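PDB 6H6V: 3-polyprenyl-4-hydroxybenzoate decarboxylase and related decarboxylases from Pelotomaculum thermopropionicum SI, which is HmfF, a UbiD-class flavoenzyme that carboxylates 2-furoic acid to 2,5-furandicarboxylic acid and, in reverse, probably decarboxylates that diacid. Local coordinates for residues Trp380-Arg385 with Ile417-Pro422; Gly125-Tyr130 with Arg152-Gly157. All coordinates share one frame; numbering follows the deposited sequence.

Interaction 1 of 2, residues Trp380-Arg385 with Ile417-Pro422. With CA (calcium ion), chain B.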
ATOM      1  N   TRP F 380     -12.752  -3.944  22.067  1.00 35.08           N
ATOM      2  CA  TRP F 380     -13.506  -5.133  21.718  1.00 34.38           C
ATOM      3  C   TRP F 380     -14.075  -5.036  20.296  1.00 33.97           C
ATOM      4  O   TRP F 380     -13.933  -5.966  19.477  1.00 31.09           O
ATOM      5  CB  TRP F 380     -14.620  -5.362  22.730  1.00 34.33           C
ATOM      6  CG  TRP F 380     -15.490  -6.463  22.354  1.00 38.34           C
ATOM      7  CD1 TRP F 380     -15.236  -7.796  22.501  1.00 39.94           C
ATOM      8  CD2 TRP F 380     -16.767  -6.362  21.729  1.00 37.16           C
ATOM      9  NE1 TRP F 380     -16.280  -8.531  21.997  1.00 38.18           N
ATOM     10  CE2 TRP F 380     -17.227  -7.671  21.503  1.00 36.67           C
ATOM     11  CE3 TRP F 380     -17.550  -5.295  21.313  1.00 39.74           C
ATOM     12  CZ2 TRP F 380     -18.442  -7.939  20.904  1.00 35.66           C
ATOM     13  CZ3 TRP F 380     -18.744  -5.555  20.680  1.00 39.23           C
ATOM     14  CH2 TRP F 380     -19.184  -6.874  20.494  1.00 36.28           C
ATOM     15  N   ALA F 381     -14.708  -3.903  20.013  1.00 33.22           N
ATOM     16  CA  ALA F 381     -15.223  -3.651  18.677  1.00 34.39           C
ATOM     17  C   ALA F 381     -14.116  -3.719  17.609  1.00 35.61           C
ATOM     18  O   ALA F 381     -14.304  -4.321  16.560  1.00 41.72           O
ATOM     19  CB  ALA F 381     -15.951  -2.312  18.633  1.00 34.66           C
ATOM     20  N   VAL F 382     -12.966  -3.123  17.889  1.00 36.42           N
ATOM     21  CA  VAL F 382     -11.827  -3.187  16.968  1.00 36.31           C
ATOM     22  C   VAL F 382     -11.343  -4.627  16.792  1.00 35.57           C
ATOM     23  O   VAL F 382     -11.028  -5.038  15.686  1.00 33.12           O
ATOM     24  CB  VAL F 382     -10.654  -2.286  17.433  1.00 33.74           C
ATOM     25  CG1 VAL F 382      -9.426  -2.474  16.557  1.00 32.67           C
ATOM     26  CG2 VAL F 382     -11.083  -0.828  17.394  1.00 33.55           C
ATOM     27  N   ALA F 383     -11.286  -5.392  17.877  1.00 36.82           N
ATOM     28  CA  ALA F 383     -10.782  -6.758  17.797  1.00 36.36           C
ATOM     29  C   ALA F 383     -11.663  -7.650  16.923  1.00 36.65           C
ATOM     30  O   ALA F 383     -11.154  -8.550  16.247  1.00 34.25           O
ATOM     31  CB  ALA F 383     -10.666  -7.362  19.174  1.00 35.11           C
ATOM     32  N   THR F 384     -12.975  -7.410  16.942  1.00 34.86           N
ATOM     33  CA  THR F 384     -13.906  -8.337  16.338  1.00 35.59           C
ATOM     34  C   THR F 384     -14.675  -7.816  15.152  1.00 36.14           C
ATOM     35  O   THR F 384     -15.406  -8.592  14.520  1.00 36.12           O
ATOM     36  CB  THR F 384     -14.932  -8.785  17.370  1.00 37.50           C
ATOM     37  OG1 THR F 384     -15.649  -7.642  17.845  1.00 42.63           O
ATOM     38  CG2 THR F 384     -14.235  -9.473  18.547  1.00 38.20           C
ATOM     39  N   ARG F 385     -14.589  -6.520  14.869  1.00 36.59           N
ATOM     40  CA  ARG F 385     -15.314  -5.923  13.734  1.00 36.74           C
ATOM     41  C   ARG F 385     -14.427  -5.182  12.747  1.00 36.35           C
ATOM     42  O   ARG F 385     -14.920  -4.594  11.784  1.00 40.00           O
ATOM     43  CB  ARG F 385     -16.408  -4.984  14.260  1.00 37.68           C
ATOM     44  CG  ARG F 385     -17.334  -5.705  15.224  1.00 38.14           C
ATOM     45  CD  ARG F 385     -18.287  -4.754  15.892  1.00 41.62           C
ATOM     46  NE  ARG F 385     -19.340  -5.503  16.566  1.00 42.15           N
ATOM     47  CZ  ARG F 385     -20.391  -4.951  17.158  1.00 42.23           C
ATOM     48  NH1 ARG F 385     -20.560  -3.636  17.180  1.00 40.22           N
ATOM     49  NH2 ARG F 385     -21.284  -5.742  17.746  1.00 48.11           N
ATOM     50  N   ILE F 417      -9.689   3.865  11.511  1.00 35.96           N
ATOM     51  CA  ILE F 417     -10.077   2.475  11.736  1.00 35.60           C
ATOM     52  C   ILE F 417     -11.595   2.397  11.725  1.00 37.09           C
ATOM     53  O   ILE F 417     -12.239   2.966  12.592  1.00 36.82           O
ATOM     54  CB  ILE F 417      -9.548   1.970  13.085  1.00 33.37           C
ATOM     55  CG1 ILE F 417      -8.014   2.020  13.090  1.00 33.51           C
ATOM     56  CG2 ILE F 417     -10.024   0.542  13.328  1.00 33.66           C
ATOM     57  CD1 ILE F 417      -7.344   1.701  14.406  1.00 34.47           C
ATOM     58  N   ASP F 418     -12.156   1.696  10.746  1.00 37.51           N
ATOM     59  CA  ASP F 418     -13.602   1.498  10.655  1.00 36.61           C
ATOM     60  C   ASP F 418     -13.956   0.191  11.364  1.00 38.26           C
ATOM     61  O   ASP F 418     -13.759  -0.894  10.829  1.00 40.27           O
ATOM     62  CB  ASP F 418     -14.043   1.470   9.189  1.00 36.34           C
ATOM     63  CG  ASP F 418     -15.525   1.120   9.003  1.00 38.42           C
ATOM     64  OD1 ASP F 418     -16.286   1.052  10.002  1.00 37.56           O
ATOM     65  OD2 ASP F 418     -15.931   0.918   7.828  1.00 40.61           O
ATOM     66  N   ALA F 419     -14.496   0.304  12.574  1.00 35.99           N
ATOM     67  CA  ALA F 419     -14.910  -0.854  13.350  1.00 33.91           C
ATOM     68  C   ALA F 419     -16.421  -0.961  13.413  1.00 32.05           C
ATOM     69  O   ALA F 419     -16.951  -1.415  14.402  1.00 32.58           O
ATOM     70  CB  ALA F 419     -14.314  -0.749  14.742  1.00 32.86           C
ATOM     71  N   THR F 420     -17.104  -0.535  12.353  1.00 36.50           N
ATOM     72  CA  THR F 420     -18.549  -0.699  12.229  1.00 39.87           C
ATOM     73  C   THR F 420     -18.846  -2.024  11.537  1.00 41.07           C
ATOM     74  O   THR F 420     -18.046  -2.507  10.775  1.00 42.89           O
ATOM     75  CB  THR F 420     -19.208   0.449  11.425  1.00 39.20           C
ATOM     76  OG1 THR F 420     -18.811   0.387  10.044  1.00 39.82           O
ATOM     77  CG2 THR F 420     -18.834   1.798  12.000  1.00 39.40           C
ATOM     78  N   ILE F 421     -20.012  -2.581  11.817  1.00 50.61           N
ATOM     79  CA  ILE F 421     -20.535  -3.788  11.166  1.00 51.16           C
ATOM     80  C   ILE F 421     -20.894  -3.447   9.709  1.00 47.42           C
ATOM     81  O   ILE F 421     -21.422  -2.374   9.442  1.00 42.33           O
ATOM     82  CB  ILE F 421     -21.820  -4.249  11.898  1.00 60.71           C
ATOM     83  CG1 ILE F 421     -21.516  -4.678  13.318  1.00 71.50           C
ATOM     84  CG2 ILE F 421     -22.517  -5.388  11.190  1.00 64.32           C
ATOM     85  CD1 ILE F 421     -22.718  -4.523  14.239  1.00 77.96           C
ATOM     86  N   PRO F 422     -20.614  -4.340   8.758  1.00 49.89           N
ATOM     87  CA  PRO F 422     -21.108  -4.134   7.407  1.00 48.13           C
ATOM     88  C   PRO F 422     -22.626  -4.054   7.362  1.00 44.66           C
ATOM     89  O   PRO F 422     -23.282  -4.785   8.094  1.00 42.35           O
ATOM     90  CB  PRO F 422     -20.631  -5.374   6.649  1.00 49.92           C
ATOM     91  CG  PRO F 422     -19.411  -5.782   7.363  1.00 55.79           C
ATOM     92  CD  PRO F 422     -19.700  -5.489   8.812  1.00 58.47           C
TER
HETATM   93 CA    CA B 504     -15.520  -2.750   9.856  1.00 52.01          CA
HETATM   94  O   HOH W   1     -19.185  -1.654  15.809  1.00 45.38           O
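A calcium site in the C-terminal domain joins Arg385, on helix 375-385, to Asp418 and Thr420, where strand 411-418 runs into the following loop. Three of the four protein ligands are backbone oxygens: Arg385 O, Asp418 O and Thr420 O each lie 2.7 Å from the calcium ion; the fourth is OD2 of Asp391. No direct hydrogen bond spans the two segments, and the polar links across them run through the ion and a water. The loop is shaped by an Asx turn. Asp418 CG stands anti to the backbone N (chi1 174°), which brings OD1 round to accept from Thr420 N at 3.0 Å, while Thr420 OG1 donates to the syn lone pair of the same oxygen. Aspartate suits the turn because its short carboxylate can take both donors, and threonine because its hydroxyl reaches back and also meets Lys340. Small Ala419 lets the helix come close: its CB packs 4.2 Å from Val382 CG2 and lies near the carbonyl of Ala381. Arg385 also contributes its side chain. Extended from CG to NE, the chain passes Ala419 O, with CB 3.6 Å from it, and carries the guanidinium between two apolar surfaces, with Trp380 CZ3 over one face and Ile421 CD1 over the other, while Glu369 pairs with NH1 and Tyr263 of the second subunit bonds to NE. With a leucine here the charged plate is gone, and Glu369 would probably be left without its mate and a gap opened between Trp380 and Ile421. A water adds a second polar link: in the plane of the guanidinium, at its edge, it accepts from Arg385 NH1 at 2.8 Å and donates to Ala419 O at 2.7 Å.

Interaction 2 of 2, residues Gly125-Tyr130 with Arg152-Gly157. With FMN (flavin mononucleotide), chain C.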
ATOM      1  N   GLY F 125      11.168  18.667  35.666  1.00 63.81           N
ATOM      2  CA  GLY F 125      11.915  19.496  34.730  1.00 66.04           C
ATOM      3  C   GLY F 125      11.387  20.896  34.501  1.00 67.35           C
ATOM      4  O   GLY F 125      11.877  21.587  33.597  1.00 67.01           O
ATOM      5  N   ASP F 126      10.394  21.336  35.285  1.00 70.92           N
ATOM      6  CA  ASP F 126       9.832  22.685  35.114  1.00 73.74           C
ATOM      7  C   ASP F 126      10.867  23.729  35.510  1.00 73.62           C
ATOM      8  O   ASP F 126      11.575  23.568  36.511  1.00 69.61           O
ATOM      9  CB  ASP F 126       8.571  22.893  35.964  1.00 73.57           C
ATOM     10  CG  ASP F 126       7.386  22.056  35.495  1.00 71.76           C
ATOM     11  OD1 ASP F 126       7.500  21.357  34.467  1.00 74.11           O
ATOM     12  OD2 ASP F 126       6.325  22.096  36.164  1.00 72.22           O
ATOM     13  N   ALA F 127      10.943  24.805  34.734  1.00 77.84           N
ATOM     14  CA  ALA F 127      11.910  25.870  34.997  1.00 79.94           C
ATOM     15  C   ALA F 127      11.667  26.603  36.311  1.00 80.74           C
ATOM     16  O   ALA F 127      12.563  27.265  36.812  1.00 81.81           O
ATOM     17  CB  ALA F 127      11.934  26.860  33.842  1.00 78.85           C
ATOM     18  N   GLY F 128      10.458  26.502  36.852  1.00 82.56           N
ATOM     19  CA  GLY F 128      10.156  27.095  38.144  1.00 87.49           C
ATOM     20  C   GLY F 128       8.697  26.933  38.516  1.00 90.57           C
ATOM     21  O   GLY F 128       8.012  26.045  37.998  1.00 96.17           O
ATOM     22  N   PRO F 129       8.211  27.788  39.434  1.00 86.92           N
ATOM     23  CA  PRO F 129       6.782  27.855  39.744  1.00 80.87           C
ATOM     24  C   PRO F 129       5.992  28.450  38.588  1.00 73.25           C
ATOM     25  O   PRO F 129       6.443  29.418  37.949  1.00 67.45           O
ATOM     26  CB  PRO F 129       6.724  28.787  40.956  1.00 85.07           C
ATOM     27  CG  PRO F 129       8.099  28.756  41.525  1.00 90.76           C
ATOM     28  CD  PRO F 129       9.001  28.624  40.349  1.00 90.24           C
ATOM     29  N   TYR F 130       4.817  27.878  38.339  1.00 70.45           N
ATOM     30  CA  TYR F 130       3.978  28.271  37.212  1.00 68.05           C
ATOM     31  C   TYR F 130       2.547  28.525  37.685  1.00 64.79           C
ATOM     32  O   TYR F 130       2.008  27.770  38.509  1.00 62.00           O
ATOM     33  CB  TYR F 130       3.978  27.167  36.145  1.00 66.31           C
ATOM     34  CG  TYR F 130       4.992  27.351  35.038  1.00 59.59           C
ATOM     35  CD1 TYR F 130       6.289  26.885  35.170  1.00 56.76           C
ATOM     36  CD2 TYR F 130       4.634  27.982  33.843  1.00 60.75           C
ATOM     37  CE1 TYR F 130       7.217  27.041  34.149  1.00 58.75           C
ATOM     38  CE2 TYR F 130       5.547  28.151  32.806  1.00 60.45           C
ATOM     39  CZ  TYR F 130       6.842  27.679  32.958  1.00 59.72           C
ATOM     40  OH  TYR F 130       7.757  27.845  31.940  1.00 50.84           O
ATOM     41  N   ARG F 152       0.009  29.475  30.295  1.00 50.94           N
ATOM     42  CA  ARG F 152       0.940  29.186  31.378  1.00 59.63           C
ATOM     43  C   ARG F 152       1.825  30.409  31.645  1.00 64.23           C
ATOM     44  O   ARG F 152       2.218  31.125  30.714  1.00 62.59           O
ATOM     45  CB  ARG F 152       1.780  27.948  31.074  1.00 63.90           C
ATOM     46  CG  ARG F 152       2.882  28.127  30.045  1.00 64.87           C
ATOM     47  CD  ARG F 152       3.620  26.821  29.865  1.00 71.39           C
ATOM     48  NE  ARG F 152       4.772  26.983  28.993  1.00 78.30           N
ATOM     49  CZ  ARG F 152       5.145  26.147  28.026  1.00 74.32           C
ATOM     50  NH1 ARG F 152       4.446  25.051  27.722  1.00 68.12           N
ATOM     51  NH2 ARG F 152       6.223  26.447  27.314  1.00 79.49           N
ATOM     52  N   LEU F 153       2.096  30.662  32.922  1.00 65.99           N
ATOM     53  CA  LEU F 153       2.829  31.848  33.338  1.00 64.15           C
ATOM     54  C   LEU F 153       3.914  31.410  34.290  1.00 62.97           C
ATOM     55  O   LEU F 153       3.631  31.008  35.422  1.00 55.65           O
ATOM     56  CB  LEU F 153       1.890  32.848  34.005  1.00 64.23           C
ATOM     57  CG  LEU F 153       0.707  33.280  33.135  1.00 64.98           C
ATOM     58  CD1 LEU F 153      -0.429  33.839  33.969  1.00 65.08           C
ATOM     59  CD2 LEU F 153       1.168  34.291  32.098  1.00 67.91           C
ATOM     60  N   GLN F 154       5.149  31.433  33.803  1.00 70.80           N
ATOM     61  CA  GLN F 154       6.314  31.185  34.642  1.00 81.41           C
ATOM     62  C   GLN F 154       6.568  32.408  35.520  1.00 88.88           C
ATOM     63  O   GLN F 154       6.604  33.532  35.016  1.00 77.36           O
ATOM     64  CB  GLN F 154       7.549  30.944  33.783  1.00 79.91           C
ATOM     65  CG  GLN F 154       8.701  30.356  34.574  1.00 75.09           C
ATOM     66  CD  GLN F 154       9.943  30.153  33.738  1.00 74.04           C
ATOM     67  OE1 GLN F 154       9.923  30.270  32.501  1.00 72.14           O
ATOM     68  NE2 GLN F 154      11.042  29.846  34.408  1.00 68.59           N
ATOM     69  N   VAL F 155       6.754  32.187  36.816  1.00 96.44           N
ATOM     70  CA  VAL F 155       7.166  33.255  37.721  1.00100.63           C
ATOM     71  C   VAL F 155       8.682  33.437  37.559  1.00 94.83           C
ATOM     72  O   VAL F 155       9.456  32.574  37.977  1.00 88.59           O
ATOM     73  CB  VAL F 155       6.786  32.930  39.181  1.00108.52           C
ATOM     74  CG1 VAL F 155       7.210  34.068  40.100  1.00114.76           C
ATOM     75  CG2 VAL F 155       5.282  32.674  39.308  1.00106.36           C
ATOM     76  N   THR F 156       9.088  34.528  36.903  1.00 92.06           N
ATOM     77  CA  THR F 156      10.510  34.844  36.653  1.00 91.51           C
ATOM     78  C   THR F 156      11.045  36.001  37.519  1.00 92.21           C
ATOM     79  O   THR F 156      12.220  36.345  37.442  1.00 85.49           O
ATOM     80  CB  THR F 156      10.756  35.182  35.160  1.00 86.82           C
ATOM     81  OG1 THR F 156       9.918  36.273  34.765  1.00 76.92           O
ATOM     82  CG2 THR F 156      10.482  33.977  34.278  1.00 83.77           C
ATOM     83  N   GLY F 157      10.176  36.592  38.335  1.00101.73           N
ATOM     84  CA  GLY F 157      10.563  37.644  39.264  1.00104.00           C
ATOM     85  C   GLY F 157       9.431  37.997  40.216  1.00107.47           C
ATOM     86  O   GLY F 157       8.346  37.413  40.144  1.00108.51           O
TER
HETATM   87  N1  FMN C 501      -2.411  28.241  25.125  1.00 59.14           N
HETATM   88  C2  FMN C 501      -1.196  28.821  24.985  1.00 61.66           C
HETATM   89  O2  FMN C 501      -0.972  29.467  23.932  1.00 61.94           O
HETATM   90  N3  FMN C 501      -0.236  28.732  25.936  1.00 61.12           N
HETATM   91  C4  FMN C 501      -0.420  28.073  27.089  1.00 56.48           C
HETATM   92  O4  FMN C 501       0.455  28.003  27.993  1.00 53.06           O
HETATM   93  C4A FMN C 501      -1.723  27.433  27.276  1.00 52.73           C
HETATM   94  N5  FMN C 501      -1.970  26.776  28.389  1.00 54.31           N
HETATM   95  C5A FMN C 501      -3.152  26.202  28.583  1.00 54.41           C
HETATM   96  C6  FMN C 501      -3.313  25.549  29.782  1.00 56.21           C
HETATM   97  C7  FMN C 501      -4.506  24.931  30.058  1.00 57.95           C
HETATM   98  C7M FMN C 501      -4.524  24.286  31.409  1.00 63.75           C
HETATM   99  C8  FMN C 501      -5.643  24.960  29.057  1.00 57.64           C
HETATM  100  C8M FMN C 501      -6.983  24.291  29.261  1.00 55.94           C
HETATM  101  C9  FMN C 501      -5.460  25.628  27.852  1.00 54.49           C
HETATM  102  C9A FMN C 501      -4.244  26.258  27.566  1.00 52.82           C
HETATM  103  N10 FMN C 501      -3.985  26.965  26.375  1.00 53.67           N
HETATM  104  C10 FMN C 501      -2.724  27.539  26.217  1.00 52.27           C
HETATM  105  C1' FMN C 501      -4.941  27.041  25.263  1.00 53.08           C
HETATM  106  C2' FMN C 501      -5.743  28.304  25.082  1.00 53.17           C
HETATM  107  O2' FMN C 501      -6.149  28.938  26.304  1.00 53.40           O
HETATM  108  C3' FMN C 501      -6.972  27.832  24.360  1.00 52.68           C
HETATM  109  O3' FMN C 501      -6.629  27.028  23.246  1.00 48.34           O
HETATM  110  C4' FMN C 501      -7.808  28.995  23.937  1.00 58.80           C
HETATM  111  O4' FMN C 501      -8.997  28.378  23.380  1.00 56.37           O
HETATM  112  C5' FMN C 501      -7.081  29.983  22.992  1.00 61.90           C
HETATM  113  O5' FMN C 501      -8.050  30.575  22.099  1.00 68.84           O
HETATM  114  P   FMN C 501      -8.294  32.121  21.688  1.00 66.48           P
HETATM  115  O1P FMN C 501      -6.897  32.561  21.320  1.00 59.59           O
HETATM  116  O2P FMN C 501      -9.368  32.023  20.617  1.00 58.82           O
HETATM  117  O3P FMN C 501      -8.828  32.809  22.915  1.00 77.97           O
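Tyr130 lays its ring across Gln154, its partner in an antiparallel non-hydrogen-bonded pair, with both side chains on the same face of the sheet. Gln154 CB sits over the ring face, 3.8 Å from the centroid and 27° off the normal, a CH-pi contact. Because CG is anti to the backbone N (chi1 -166°) and the chain stays extended, the glutamine runs past the phenol with its amide plane only 18° from the ring plane. The two polar ends find separate partners: Tyr130 OH bonds to Glu254, and Gln154 OE1 accepts from Gly255 N. Arg152 comes obliquely to the ring, CD lying 3.8 Å from Tyr130 CE2. Its long chain takes the guanidinium to Glu254 and Glu259, while its backbone N donates to FMN O4 at 2.8 Å. The tyrosine thus packs on a residue that binds the flavin. Proline, with no N-H to donate, still offers its carbonyl, and Val155 N bonds almost straight to Pro129 O at 3.0 Å. Strand 252-258 flanks Gln154 and Arg152, strand 160-163 meets Leu153 and Val155, and helix 113-116 packs against Pro129 and Val155 through Leu114.

Both contacts are largely buried, yet they lie on opposite sides of the chain's centre, with centres about 45 Å apart, and share no helix or strand. Interaction 2 belongs to the Rift-related domain and is strand pairing beside the flavin: a loop and the first residue of strand 130-139 meet strand 146-157 through a backbone bond and an aromatic face. Interaction 1 belongs to the C-terminal domain and pairs a helix with a strand end, held by calcium and water, and residues of its helix segment touch a second subunit, whereas no other chain reaches interaction 2. Each uses an arginine beside an aromatic ring and a glutamate, but Arg385 binds calcium and Arg152 binds FMN through opposite backbone groups, a carbonyl and an N-H.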